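Local coordinates for protein putative regulator (Escherichia coli O6, PDB 3HFI) that is of unknown function but, as a UTRA-domain protein, probably senses a small effector molecule and regulates transcription, at residues L44-T47 and D51-Y54; P79-I84 and F92-S97. All coordinates share one frame; numbering follows the deposited sequence.

Contact 1 (L44-T47 and D51-Y54)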
loop_
_atom_site.group_PDB
_atom_site.type_symbol
_atom_site.label_atom_id
_atom_site.label_comp_id
_atom_site.label_asym_id
_atom_site.label_seq_id
_atom_site.Cartn_x
_atom_site.Cartn_y
_atom_site.Cartn_z
ATOM N N LEU A 44 -6.654 16.600 -0.002
ATOM C CA LEU A 44 -6.258 16.776 1.382
ATOM C C LEU A 44 -7.344 17.429 2.249
ATOM O O LEU A 44 -7.188 17.578 3.453
ATOM C CB LEU A 44 -4.992 17.597 1.430
ATOM C CG LEU A 44 -3.648 16.946 1.054
ATOM C CD1 LEU A 44 -2.554 18.000 1.041
ATOM C CD2 LEU A 44 -3.297 15.832 2.030
ATOM N N ARG A 45 -8.464 17.797 1.649
ATOM C CA ARG A 45 -9.532 18.521 2.336
ATOM C C ARG A 45 -9.050 19.778 3.006
ATOM O O ARG A 45 -9.291 20.006 4.190
ATOM C CB ARG A 45 -10.278 17.593 3.298
ATOM C CG ARG A 45 -10.716 16.355 2.542
ATOM C CD ARG A 45 -11.604 15.384 3.280
ATOM N NE ARG A 45 -11.512 14.098 2.568
ATOM C CZ ARG A 45 -11.987 12.919 2.989
ATOM N NH1 ARG A 45 -12.651 12.812 4.158
ATOM N NH2 ARG A 45 -11.822 11.835 2.197
ATOM N N ILE A 46 -8.348 20.604 2.237
ATOM C CA ILE A 46 -7.887 21.906 2.708
ATOM C C ILE A 46 -8.347 22.961 1.709
ATOM O O ILE A 46 -8.803 22.623 0.632
ATOM C CB ILE A 46 -6.358 21.951 2.914
ATOM C CG1 ILE A 46 -5.604 21.681 1.619
ATOM C CG2 ILE A 46 -5.942 20.963 4.004
ATOM C CD1 ILE A 46 -4.031 21.798 1.795
ATOM N N THR A 47 -8.187 24.244 2.070
ATOM C CA THR A 47 -8.581 25.355 1.206
ATOM C C THR A 47 -7.563 25.441 0.074
ATOM O O THR A 47 -6.371 25.433 0.311
ATOM C CB THR A 47 -8.679 26.636 2.005
ATOM O OG1 THR A 47 -9.551 26.397 3.120
ATOM C CG2 THR A 47 -9.199 27.821 1.170
ATOM N N ASP A 51 -0.650 26.682 1.925
ATOM C CA ASP A 51 0.700 26.163 1.754
ATOM C C ASP A 51 0.824 24.730 2.209
ATOM O O ASP A 51 0.250 24.310 3.215
ATOM C CB ASP A 51 1.708 27.061 2.477
ATOM C CG ASP A 51 2.076 28.289 1.695
ATOM O OD1 ASP A 51 1.793 28.383 0.480
ATOM O OD2 ASP A 51 2.744 29.159 2.272
ATOM N N ILE A 52 1.433 23.908 1.370
ATOM C CA ILE A 52 1.750 22.551 1.724
ATOM C C ILE A 52 3.211 22.347 1.463
ATOM O O ILE A 52 3.857 23.167 0.757
ATOM C CB ILE A 52 0.859 21.528 0.964
ATOM C CG1 ILE A 52 0.958 21.653 -0.597
ATOM C CG2 ILE A 52 -0.603 21.620 1.469
ATOM C CD1 ILE A 52 2.185 20.948 -1.236
ATOM N N LEU A 53 3.769 21.289 2.046
ATOM C CA LEU A 53 5.161 20.878 1.776
ATOM C C LEU A 53 5.242 19.824 0.632
ATOM O O LEU A 53 4.568 18.791 0.682
ATOM C CB LEU A 53 5.802 20.299 3.056
ATOM C CG LEU A 53 7.247 19.759 2.981
ATOM C CD1 LEU A 53 8.157 20.905 2.581
ATOM C CD2 LEU A 53 7.645 19.130 4.335
ATOM N N TYR A 54 6.023 20.100 -0.408
ATOM C CA TYR A 54 6.205 19.191 -1.484
ATOM C C TYR A 54 7.588 18.558 -1.266
ATOM O O TYR A 54 8.520 19.258 -0.985
ATOM C CB TYR A 54 6.209 19.930 -2.791
ATOM C CG TYR A 54 6.725 19.117 -3.960
ATOM C CD1 TYR A 54 5.854 18.352 -4.745
ATOM C CD2 TYR A 54 8.057 19.143 -4.309
ATOM C CE1 TYR A 54 6.298 17.638 -5.836
ATOM C CE2 TYR A 54 8.533 18.405 -5.427
ATOM C CZ TYR A 54 7.632 17.662 -6.177
ATOM O OH TYR A 54 8.070 16.880 -7.242
#
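I52 meets L44 and I46 through one methyl, CG2. Along 51-54, D51 starts the strand, with its CB pointing away from 44-47. I52 follows and carries the whole contact on this side. I46 CD1 lies 3.4 Å from I52 CG2, tighter than usual for two carbons, and the two side chains cross at about a right angle. L44 CD1 reaches the same methyl from 4.1 Å. I52 CG1 sits between the backbone N and the carbonyl carbon (chi1 58°), which leaves CG2 turned to the two partners. Backbone hydrogen bonding to E34 of strand 26-35 also holds I52. Its two partners come from the turn out of helix 38-44. There R45, with positive phi, closes the helix in a Schellman motif. L44 and I46 flank this turn, and both point toward the strand. Farther along, L53 packs on I81, and Y54 OH is hydrogen-bonded to E70 of strand 65-73. No hydrogen bond joins 44-47 to 51-54, so between these two segments the contact is methyl packing, with no polar bond to set its direction.

Contact 2 (P79-I84 and F92-S97)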
loop_
_atom_site.group_PDB
_atom_site.type_symbol
_atom_site.label_atom_id
_atom_site.label_comp_id
_atom_site.label_asym_id
_atom_site.label_seq_id
_atom_site.Cartn_x
_atom_site.Cartn_y
_atom_site.Cartn_z
ATOM N N PRO A 79 3.352 20.571 13.014
ATOM C CA PRO A 79 4.256 21.627 13.461
ATOM C C PRO A 79 5.681 21.091 13.470
ATOM O O PRO A 79 5.945 20.083 14.158
ATOM C CB PRO A 79 3.757 21.963 14.878
ATOM C CG PRO A 79 2.297 21.510 14.889
ATOM C CD PRO A 79 2.284 20.306 14.010
ATOM N N GLY A 80 6.532 21.716 12.622
ATOM C CA GLY A 80 7.986 21.470 12.598
ATOM C C GLY A 80 8.507 20.709 11.392
ATOM O O GLY A 80 9.740 20.620 11.196
ATOM N N ILE A 81 7.586 20.172 10.584
ATOM C CA ILE A 81 7.946 19.210 9.538
ATOM C C ILE A 81 8.816 19.868 8.468
ATOM O O ILE A 81 9.629 19.203 7.793
ATOM C CB ILE A 81 6.660 18.605 8.860
ATOM C CG1 ILE A 81 7.013 17.459 7.891
ATOM C CG2 ILE A 81 5.820 19.723 8.144
ATOM C CD1 ILE A 81 6.728 16.021 8.372
ATOM N N VAL A 82 8.600 21.162 8.275
ATOM C CA VAL A 82 9.340 21.869 7.255
ATOM C C VAL A 82 10.835 21.952 7.631
ATOM O O VAL A 82 11.648 22.138 6.739
ATOM C CB VAL A 82 8.789 23.313 6.940
ATOM C CG1 VAL A 82 7.362 23.235 6.429
ATOM C CG2 VAL A 82 8.917 24.196 8.126
ATOM N N GLU A 83 11.187 21.773 8.910
ATOM C CA GLU A 83 12.571 21.897 9.348
ATOM C C GLU A 83 13.317 20.589 9.310
ATOM O O GLU A 83 14.514 20.590 9.541
ATOM C CB GLU A 83 12.638 22.455 10.751
ATOM C CG GLU A 83 12.240 23.924 10.825
ATOM C CD GLU A 83 11.432 24.252 12.093
ATOM O OE1 GLU A 83 10.263 24.744 11.980
ATOM O OE2 GLU A 83 11.972 24.010 13.202
ATOM N N ILE A 84 12.648 19.486 9.012
ATOM C CA ILE A 84 13.287 18.156 9.032
ATOM C C ILE A 84 14.205 17.938 7.798
ATOM O O ILE A 84 13.937 18.448 6.727
ATOM C CB ILE A 84 12.189 16.992 9.142
ATOM C CG1 ILE A 84 11.302 17.178 10.388
ATOM C CG2 ILE A 84 12.797 15.606 9.209
ATOM C CD1 ILE A 84 12.051 17.245 11.686
ATOM N N PHE A 92 7.153 9.158 7.234
ATOM C CA PHE A 92 5.915 8.857 7.912
ATOM C C PHE A 92 6.028 8.719 9.441
ATOM O O PHE A 92 5.193 9.278 10.161
ATOM C CB PHE A 92 5.204 7.724 7.214
ATOM C CG PHE A 92 4.708 8.125 5.856
ATOM C CD1 PHE A 92 3.561 8.902 5.721
ATOM C CD2 PHE A 92 5.430 7.824 4.718
ATOM C CE1 PHE A 92 3.118 9.332 4.471
ATOM C CE2 PHE A 92 4.961 8.238 3.443
ATOM C CZ PHE A 92 3.810 8.988 3.341
ATOM N N PRO A 93 7.098 8.089 9.938
ATOM C CA PRO A 93 7.378 8.169 11.362
ATOM C C PRO A 93 7.458 9.583 11.858
ATOM O O PRO A 93 6.981 9.865 12.951
ATOM C CB PRO A 93 8.745 7.497 11.482
ATOM C CG PRO A 93 8.720 6.449 10.369
ATOM C CD PRO A 93 8.026 7.187 9.243
ATOM N N THR A 94 8.021 10.486 11.047
ATOM C CA THR A 94 8.163 11.866 11.457
ATOM C C THR A 94 6.823 12.608 11.492
ATOM O O THR A 94 6.590 13.442 12.367
ATOM C CB THR A 94 9.179 12.630 10.552
ATOM O OG1 THR A 94 10.455 11.957 10.553
ATOM C CG2 THR A 94 9.389 14.052 11.030
ATOM N N ILE A 95 5.970 12.342 10.520
ATOM C CA ILE A 95 4.601 12.861 10.486
ATOM C C ILE A 95 3.921 12.440 11.794
ATOM O O ILE A 95 3.337 13.269 12.486
ATOM C CB ILE A 95 3.886 12.354 9.198
ATOM C CG1 ILE A 95 4.463 13.100 7.969
ATOM C CG2 ILE A 95 2.364 12.463 9.283
ATOM C CD1 ILE A 95 3.888 12.645 6.586
ATOM N N GLU A 96 4.096 11.172 12.179
ATOM C CA GLU A 96 3.439 10.635 13.364
ATOM C C GLU A 96 3.963 11.269 14.629
ATOM O O GLU A 96 3.151 11.694 15.426
ATOM C CB GLU A 96 3.529 9.092 13.424
ATOM C CG GLU A 96 2.643 8.384 12.388
ATOM C CD GLU A 96 2.523 6.910 12.646
ATOM O OE1 GLU A 96 3.460 6.365 13.256
ATOM O OE2 GLU A 96 1.489 6.277 12.325
ATOM N N SER A 97 5.286 11.400 14.793
ATOM C CA SER A 97 5.823 12.080 15.951
ATOM C C SER A 97 5.386 13.511 16.115
ATOM O O SER A 97 5.002 13.928 17.217
ATOM C CB SER A 97 7.366 12.132 15.963
ATOM O OG SER A 97 7.973 10.886 15.713
#
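I81 and I95 make the buried apolar pair of this contact. I81 CD1 lies 3.7 Å from I95 CG1, and the two side chains cross obliquely. I81 CG1 is anti to the backbone N (chi1 -172°), which points this branch toward the helix; chi2 is 104°, not staggered. The same CD1 comes within 4.2 Å of T94 CG2. I84 and T94 form a second, less buried pair. They meet tip to tip, with I84 CG1 3.7 Å from T94 CG2 and I84 CG2 a little farther off. With OG1 beside the backbone N (chi1 -56°), the T94 methyl lies anti to N and faces I84, while OG1 is hydrogen-bonded to N90 O one turn back in the chain. The segment 79-84 contains a short 3-10 turn, 81-83, in the connection from strand 65-73 to helix 91-99 of the UTRA domain. I95 also touches V146 of strand 144-153, which sets the helix against the sheet. No hydrogen bond crosses between the segments; several lie inside them. E83 N binds G80 O at 2.9 Å and I84 N binds I81 O at 3.3 Å. On the helix, P93 O accepts both S97 N and S97 OG; the hydroxyl lies 3.1 Å from P93 O, above the carbonyl plane. On another side of the helix, F92 packs on L160 of the second subunit.

In the fold
Contact 1 is buried and contact 2 only partly so, with I84 and T94 partly exposed. They hold different elements. The 44-47 and 51-54 pair sets the end of helix 38-44 against strand 51-60, whereas the 79-84 and 92-97 pair sets a 3-10 turn against helix 91-99. Both are apolar and lack hydrogen bonds between their segments. Contact 1 uses aliphatic side chains alone; contact 2 also enlists the methyl of a threonine whose hydroxyl bonds N90 O just before its helix. Their centres are about 15 Å apart, yet they touch where L53 CD2 meets I81 CG1 at 4.0 Å. Only contact 2 has residues near the second subunit.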